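Local atomic coordinates of putative phosphomannomutase (Thermus thermophilus, PDB entry 1TUO), a protein that probably interconverts sugar phosphates by moving a phosphoryl group from one hydroxyl to another, as a magnesium-dependent member of the phosphohexose mutase family. Residues A[246-249]-A[250-254]; A[448-451]-A[452-456]; A[126-130]-A[131-135]. All coordinates share one frame; numbering follows the deposited sequence.

Contact 1 (A[246-249]-A[250-254]); sequences VATD and GDADR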
loop_
_atom_site.group_PDB
_atom_site.type_symbol
_atom_site.label_atom_id
_atom_site.label_comp_id
_atom_site.label_asym_id
_atom_site.label_seq_id
_atom_site.Cartn_x
_atom_site.Cartn_y
_atom_site.Cartn_z
ATOM N N VAL A 246 -6.421 -6.499 11.540
ATOM C CA VAL A 246 -5.739 -5.811 10.453
ATOM C C VAL A 246 -6.139 -6.607 9.225
ATOM O O VAL A 246 -6.159 -7.838 9.259
ATOM C CB VAL A 246 -4.196 -5.822 10.579
ATOM C CG1 VAL A 246 -3.767 -4.852 11.662
ATOM C CG2 VAL A 246 -3.691 -7.220 10.874
ATOM N N ALA A 247 -6.497 -5.905 8.158
ATOM C CA ALA A 247 -6.884 -6.562 6.916
ATOM C C ALA A 247 -5.891 -6.103 5.871
ATOM O O ALA A 247 -5.827 -4.916 5.554
ATOM C CB ALA A 247 -8.298 -6.147 6.516
ATOM N N THR A 248 -5.088 -7.027 5.362
ATOM C CA THR A 248 -4.111 -6.659 4.347
ATOM C C THR A 248 -4.741 -6.856 2.969
ATOM O O THR A 248 -5.537 -7.777 2.772
ATOM C CB THR A 248 -2.817 -7.505 4.479
ATOM O OG1 THR A 248 -3.144 -8.898 4.563
ATOM C CG2 THR A 248 -2.045 -7.096 5.723
ATOM N N ASP A 249 -4.415 -5.979 2.026
ATOM C CA ASP A 249 -4.991 -6.111 0.694
ATOM C C ASP A 249 -4.344 -7.234 -0.118
ATOM O O ASP A 249 -3.524 -7.998 0.397
ATOM C CB ASP A 249 -4.932 -4.781 -0.074
ATOM C CG ASP A 249 -3.545 -4.442 -0.587
ATOM O OD1 ASP A 249 -3.480 -3.663 -1.560
ATOM O OD2 ASP A 249 -2.532 -4.924 -0.027
ATOM N N GLY A 250 -4.725 -7.321 -1.388
ATOM C CA GLY A 250 -4.235 -8.368 -2.267
ATOM C C GLY A 250 -2.762 -8.714 -2.205
ATOM O O GLY A 250 -2.406 -9.894 -2.116
ATOM N N ASP A 251 -1.903 -7.701 -2.272
ATOM C CA ASP A 251 -0.458 -7.927 -2.237
ATOM C C ASP A 251 0.171 -7.424 -0.937
ATOM O O ASP A 251 1.400 -7.343 -0.797
ATOM C CB ASP A 251 0.195 -7.255 -3.459
ATOM C CG ASP A 251 0.017 -5.744 -3.471
ATOM O OD1 ASP A 251 -0.971 -5.240 -2.886
ATOM O OD2 ASP A 251 0.857 -5.058 -4.092
ATOM N N ALA A 252 -0.695 -7.114 0.018
ATOM C CA ALA A 252 -0.303 -6.635 1.333
ATOM C C ALA A 252 0.574 -5.390 1.365
ATOM O O ALA A 252 1.446 -5.270 2.229
ATOM C CB ALA A 252 0.364 -7.771 2.131
ATOM N N ASP A 253 0.369 -4.458 0.440
ATOM C CA ASP A 253 1.150 -3.230 0.526
ATOM C C ASP A 253 0.284 -2.183 1.228
ATOM O O ASP A 253 0.752 -1.093 1.564
ATOM C CB ASP A 253 1.621 -2.734 -0.856
ATOM C CG ASP A 253 0.499 -2.202 -1.720
ATOM O OD1 ASP A 253 0.821 -1.494 -2.701
ATOM O OD2 ASP A 253 -0.682 -2.486 -1.440
ATOM N N ARG A 254 -0.979 -2.537 1.474
ATOM C CA ARG A 254 -1.934 -1.650 2.152
ATOM C C ARG A 254 -2.669 -2.397 3.265
ATOM O O ARG A 254 -2.792 -3.618 3.224
ATOM C CB ARG A 254 -2.992 -1.135 1.172
ATOM C CG ARG A 254 -2.457 -0.437 -0.064
ATOM C CD ARG A 254 -3.600 -0.068 -0.999
ATOM N NE ARG A 254 -3.134 0.679 -2.163
ATOM C CZ ARG A 254 -3.934 1.326 -3.005
ATOM N NH1 ARG A 254 -5.247 1.320 -2.815
ATOM N NH2 ARG A 254 -3.420 1.981 -4.041
#
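Asp249, Asp251 and Asp253 bring one carboxylate oxygen each together over one face of a tight loop. Asp249 OD1 lies 3.0 Å from Asp253 OD2 and 3.2 Å from Asp251 OD1. Asp251 OD1 and Asp253 OD2 are 3.1 Å apart and close the triangle. These oxygens are all acceptors, so no hydrogen bond joins them. The carboxylates of Asp249 and Asp253 are nearly coplanar, 6° apart, whereas that of Asp251 is turned by 53° against Asp249. All three carboxylates hang over their own backbone, with chi1 near +60°, and this shared choice brings alternate side chains together.

The other oxygen of Asp249 faces back into the loop. Asp249 OD2 takes a bond from Arg254 N at 3.2 Å, arriving from above the carboxylate plane, and a weak one from Asp253 N. These two N-H groups limit rotation of the carboxylate. The backbone closes the loop as well. Ala252 N reaches Asp249 O at 3.0 Å in a type I turn, and Asp249 N gives a bond to Arg254 O at 3.1 Å. The extended Arg254 chain passes alongside, with CD 3.6 Å from Asp249 OD1, but no guanidinium N-H points at that oxygen.

The Asp-Gly-Asp-Ala-Asp-Arg sequence matches the metal loop of phosphohexose mutases, and the oxygen triangle is consistent with a magnesium site. Ser109 OG bonds to Asp249 OD1 and Asp251 OD1, and Thr88 OG1 to Asp251 OD2. The loop joins strand 244-248 to its antiparallel neighbour 255-259. On its other side strand 244-248 pairs with strand 180-183, where His182 bonds Thr248 OG1. Helix 348-362 touches Val246, Thr248 and Ala252.

Contact 2 (A[448-451]-A[452-456]); sequences PELV and RALLE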
loop_
_atom_site.group_PDB
_atom_site.type_symbol
_atom_site.label_atom_id
_atom_site.label_comp_id
_atom_site.label_asym_id
_atom_site.label_seq_id
_atom_site.Cartn_x
_atom_site.Cartn_y
_atom_site.Cartn_z
ATOM N N PRO A 448 -19.510 12.944 10.277
ATOM C CA PRO A 448 -19.913 12.109 9.144
ATOM C C PRO A 448 -21.134 12.729 8.463
ATOM O O PRO A 448 -21.337 12.552 7.267
ATOM C CB PRO A 448 -20.257 10.768 9.794
ATOM C CG PRO A 448 -19.466 10.778 11.075
ATOM C CD PRO A 448 -19.611 12.196 11.544
ATOM N N GLU A 449 -21.945 13.447 9.237
ATOM C CA GLU A 449 -23.140 14.074 8.685
ATOM C C GLU A 449 -22.782 15.182 7.717
ATOM O O GLU A 449 -23.407 15.312 6.662
ATOM C CB GLU A 449 -24.039 14.630 9.798
ATOM C CG GLU A 449 -24.726 13.539 10.603
ATOM C CD GLU A 449 -23.747 12.711 11.406
ATOM O OE1 GLU A 449 -23.964 11.487 11.521
ATOM O OE2 GLU A 449 -22.766 13.287 11.927
ATOM N N LEU A 450 -21.776 15.977 8.069
ATOM C CA LEU A 450 -21.353 17.067 7.193
ATOM C C LEU A 450 -20.660 16.488 5.973
ATOM O O LEU A 450 -20.784 17.019 4.867
ATOM C CB LEU A 450 -20.407 18.023 7.921
ATOM C CG LEU A 450 -19.908 19.184 7.052
ATOM C CD1 LEU A 450 -21.100 19.965 6.488
ATOM C CD2 LEU A 450 -19.028 20.098 7.881
ATOM N N VAL A 451 -19.911 15.408 6.174
ATOM C CA VAL A 451 -19.245 14.749 5.062
ATOM C C VAL A 451 -20.314 14.329 4.049
ATOM O O VAL A 451 -20.193 14.605 2.858
ATOM C CB VAL A 451 -18.477 13.489 5.527
ATOM C CG1 VAL A 451 -18.034 12.657 4.325
ATOM C CG2 VAL A 451 -17.267 13.907 6.349
ATOM N N ARG A 452 -21.370 13.673 4.532
ATOM C CA ARG A 452 -22.436 13.225 3.637
ATOM C C ARG A 452 -23.151 14.387 2.949
ATOM O O ARG A 452 -23.454 14.310 1.754
ATOM C CB ARG A 452 -23.455 12.361 4.396
ATOM C CG ARG A 452 -24.645 11.898 3.545
ATOM C CD ARG A 452 -24.207 11.094 2.318
ATOM N NE ARG A 452 -25.340 10.659 1.495
ATOM C CZ ARG A 452 -26.210 9.713 1.843
ATOM N NH1 ARG A 452 -26.090 9.083 3.004
ATOM N NH2 ARG A 452 -27.216 9.406 1.031
ATOM N N ALA A 453 -23.418 15.460 3.691
ATOM C CA ALA A 453 -24.091 16.625 3.118
ATOM C C ALA A 453 -23.215 17.226 2.013
ATOM O O ALA A 453 -23.687 17.515 0.911
ATOM C CB ALA A 453 -24.360 17.669 4.202
ATOM N N LEU A 454 -21.930 17.401 2.307
ATOM C CA LEU A 454 -21.007 17.956 1.323
ATOM C C LEU A 454 -20.993 17.146 0.036
ATOM O O LEU A 454 -21.031 17.708 -1.058
ATOM C CB LEU A 454 -19.591 18.021 1.895
ATOM C CG LEU A 454 -19.370 19.138 2.912
ATOM C CD1 LEU A 454 -18.012 18.973 3.582
ATOM C CD2 LEU A 454 -19.468 20.482 2.205
ATOM N N LEU A 455 -20.928 15.827 0.166
ATOM C CA LEU A 455 -20.913 14.960 -1.001
ATOM C C LEU A 455 -22.206 15.101 -1.793
ATOM O O LEU A 455 -22.190 15.084 -3.022
ATOM C CB LEU A 455 -20.708 13.502 -0.582
ATOM C CG LEU A 455 -19.279 13.106 -0.191
ATOM C CD1 LEU A 455 -19.258 11.714 0.412
ATOM C CD2 LEU A 455 -18.390 13.161 -1.424
ATOM N N GLU A 456 -23.325 15.246 -1.091
ATOM C CA GLU A 456 -24.615 15.396 -1.760
ATOM C C GLU A 456 -24.703 16.689 -2.567
ATOM O O GLU A 456 -25.272 16.706 -3.659
ATOM C CB GLU A 456 -25.755 15.358 -0.736
ATOM C CG GLU A 456 -26.050 13.979 -0.157
ATOM C CD GLU A 456 -26.526 12.991 -1.208
ATOM O OE1 GLU A 456 -27.225 13.418 -2.153
ATOM O OE2 GLU A 456 -26.214 11.787 -1.083
#
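Leu450 and Leu454 pack one helical turn apart, and Val451 and Leu455 repeat the pattern beside them. This is the tight side of the helix. Leu450 CG meets Leu454 CD1 at 4.0 Å, and the two side chains slant across each other. Leu454 CG also sits 3.2 Å from Leu450 O, just beyond the oxygen that Leu454 N binds at 2.8 Å. Leu450 CG lies anti to the backbone N (chi1 179°), which turns its branch along the helix to Leu454. Val451 CG1 and Leu455 CD1 are a little farther apart, at 4.2 Å. A serine in place of Leu454 would probably lose the apolar contact with Leu450 and open a gap against Leu405, Ala406 and Leu408.

The opposite character appears at Arg452 and Glu456, on the outer side. Arg452 NE bonds Glu456 OE2 at 2.9 Å in a salt bridge, and NH2 adds a weak second bond. The oxygen lies in the guanidinium plane, at its edge, and NE meets it on the anti side of the carboxylate. The bend at chi2 of Arg452 (58°) is part of what turns the guanidinium along the helix. Pro448 and Glu449 are exposed, like Arg452, and take part mainly through their carbonyls, which receive Arg452 N and Ala453 N.

Val451 and Leu455 face strands 440-445 and 382-386. The whole is an amphipathic alpha-helix laid on the antiparallel sheet of the C-terminal phosphohexomutase domain.

Contact 3 (A[126-130]-A[131-135]); sequences GPIAQ and EEAKA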
loop_
_atom_site.group_PDB
_atom_site.type_symbol
_atom_site.label_atom_id
_atom_site.label_comp_id
_atom_site.label_asym_id
_atom_site.label_seq_id
_atom_site.Cartn_x
_atom_site.Cartn_y
_atom_site.Cartn_z
ATOM N N GLY A 126 11.950 -0.161 -4.255
ATOM C CA GLY A 126 10.728 0.627 -4.272
ATOM C C GLY A 126 10.258 0.800 -5.711
ATOM O O GLY A 126 10.993 0.465 -6.640
ATOM N N PRO A 127 9.048 1.334 -5.937
ATOM C CA PRO A 127 8.547 1.518 -7.305
ATOM C C PRO A 127 9.460 2.348 -8.204
ATOM O O PRO A 127 10.000 3.369 -7.777
ATOM C CB PRO A 127 7.182 2.181 -7.092
ATOM C CG PRO A 127 7.328 2.885 -5.779
ATOM C CD PRO A 127 8.105 1.883 -4.948
ATOM N N ILE A 128 9.621 1.912 -9.453
ATOM C CA ILE A 128 10.456 2.651 -10.397
ATOM C C ILE A 128 9.901 4.055 -10.597
ATOM O O ILE A 128 8.692 4.281 -10.497
ATOM C CB ILE A 128 10.536 1.965 -11.779
ATOM C CG1 ILE A 128 9.132 1.759 -12.350
ATOM C CG2 ILE A 128 11.301 0.653 -11.666
ATOM C CD1 ILE A 128 9.134 1.268 -13.781
ATOM N N ALA A 129 10.793 5.000 -10.870
ATOM C CA ALA A 129 10.383 6.379 -11.084
ATOM C C ALA A 129 9.713 6.496 -12.449
ATOM O O ALA A 129 9.846 5.608 -13.298
ATOM C CB ALA A 129 11.605 7.309 -11.001
ATOM N N GLN A 130 8.993 7.593 -12.656
ATOM C CA GLN A 130 8.299 7.821 -13.918
ATOM C C GLN A 130 9.235 7.770 -15.126
ATOM O O GLN A 130 8.881 7.214 -16.165
ATOM C CB GLN A 130 7.573 9.168 -13.883
ATOM C CG GLN A 130 6.764 9.461 -15.140
ATOM C CD GLN A 130 5.976 10.756 -15.045
ATOM O OE1 GLN A 130 5.313 11.164 -16.001
ATOM N NE2 GLN A 130 6.042 11.409 -13.889
ATOM N N GLU A 131 10.427 8.343 -14.990
ATOM C CA GLU A 131 11.398 8.357 -16.085
ATOM C C GLU A 131 11.764 6.947 -16.545
ATOM O O GLU A 131 11.884 6.683 -17.745
ATOM C CB GLU A 131 12.669 9.102 -15.658
ATOM C CG GLU A 131 12.477 10.594 -15.420
ATOM C CD GLU A 131 11.403 10.898 -14.391
ATOM O OE1 GLU A 131 11.476 10.345 -13.269
ATOM O OE2 GLU A 131 10.488 11.695 -14.702
ATOM N N GLU A 132 11.944 6.044 -15.584
ATOM C CA GLU A 132 12.292 4.660 -15.888
ATOM C C GLU A 132 11.084 3.941 -16.498
ATOM O O GLU A 132 11.226 3.115 -17.406
ATOM C CB GLU A 132 12.759 3.954 -14.608
ATOM C CG GLU A 132 13.118 2.495 -14.795
ATOM C CD GLU A 132 14.145 2.010 -13.793
ATOM O OE1 GLU A 132 14.137 2.489 -12.639
ATOM O OE2 GLU A 132 14.959 1.137 -14.157
ATOM N N ALA A 133 9.894 4.273 -16.004
ATOM C CA ALA A 133 8.664 3.670 -16.510
ATOM C C ALA A 133 8.504 4.001 -17.993
ATOM O O ALA A 133 8.143 3.146 -18.807
ATOM C CB ALA A 133 7.475 4.202 -15.737
ATOM N N LYS A 134 8.776 5.252 -18.340
ATOM C CA LYS A 134 8.659 5.694 -19.722
ATOM C C LYS A 134 9.676 4.994 -20.611
ATOM O O LYS A 134 9.377 4.640 -21.748
ATOM C CB LYS A 134 8.853 7.209 -19.808
ATOM C CG LYS A 134 7.665 8.017 -19.304
ATOM C CD LYS A 134 6.425 7.740 -20.150
ATOM C CE LYS A 134 5.241 8.595 -19.724
ATOM N NZ LYS A 134 4.047 8.348 -20.587
ATOM N N ALA A 135 10.879 4.796 -20.087
ATOM C CA ALA A 135 11.940 4.143 -20.844
ATOM C C ALA A 135 11.565 2.708 -21.212
ATOM O O ALA A 135 11.795 2.258 -22.336
ATOM C CB ALA A 135 13.233 4.164 -20.040
HETATM O O HOH W 1 13.613 4.283 -10.879
#
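Ile128 and Ala133 meet across the start of helix 130-138 as a hydrophobic staple, the apolar pair that brackets an N-cap. Ala129 is the N-cap residue. Ile128 CD1 lies 3.9 Å from Ala133 CB, and is slightly closer to Ala133 CA. Ile128 tucks CG1 in over its own backbone (chi1 56°), and from there the extended branch runs to the first turn. The other branch serves a different partner. Ile128 CG2 touches Glu132 OE1 at 3.5 Å, where the two side chains cross at about a right angle.

The backbone begins the helix at Ala129 O. Ala133 N binds it at 3.0 Å, in the carbonyl plane, and Glu132 N adds a weak bond to the same oxygen. Lys134 N then reaches Gln130 O at 2.9 Å.

An alanine side chain has no polar atom with which to cap the helix. The glutamate at the third helical position comes back instead, through water 1. Ala129 N donates a hydrogen bond to the water at 2.9 Å, and the water donates one to Glu132 OE1 at 2.6 Å. This is a water-mediated version of one half of a capping box; the other half needs a polar N-cap side chain, which alanine lacks. The other oxygen, OE2, bonds His42 and forms a salt bridge with Arg46, so both oxygens of this carboxylate have partners. Ile128 also rests on Phe120 and Asp122 of strand 115-122.

Glu131 bends at chi2, which brings its OE1 to 3.8 Å from Ala129 CB. Two acidic groups therefore gather at the positive end of the helix dipole, which probably stabilises them. For Glu132, Arg46 is likely to strengthen the effect and keep the carboxylate ionised.

How the contacts relate
From the N terminus, contact 3 comes first. It turns the chain from the short strand 126-127 into helix 130-138 of domain I. Contact 1 follows in domain II and closes the loop between strands 244-248 and 255-259. Contact 2 is last and closes no loop; it lies within helix 448-459 near the C terminus. The three are in series, so none nests in or crosses another, and none touches another. Contacts 1 and 3 come within about 8 Å at their nearest atoms, while contact 2 stays about 18 Å from contact 1 and about 27 Å from contact 3. Ser109 and Thr88 link contact 1 to domain I, and helices of domain III meet contacts 1 and 3.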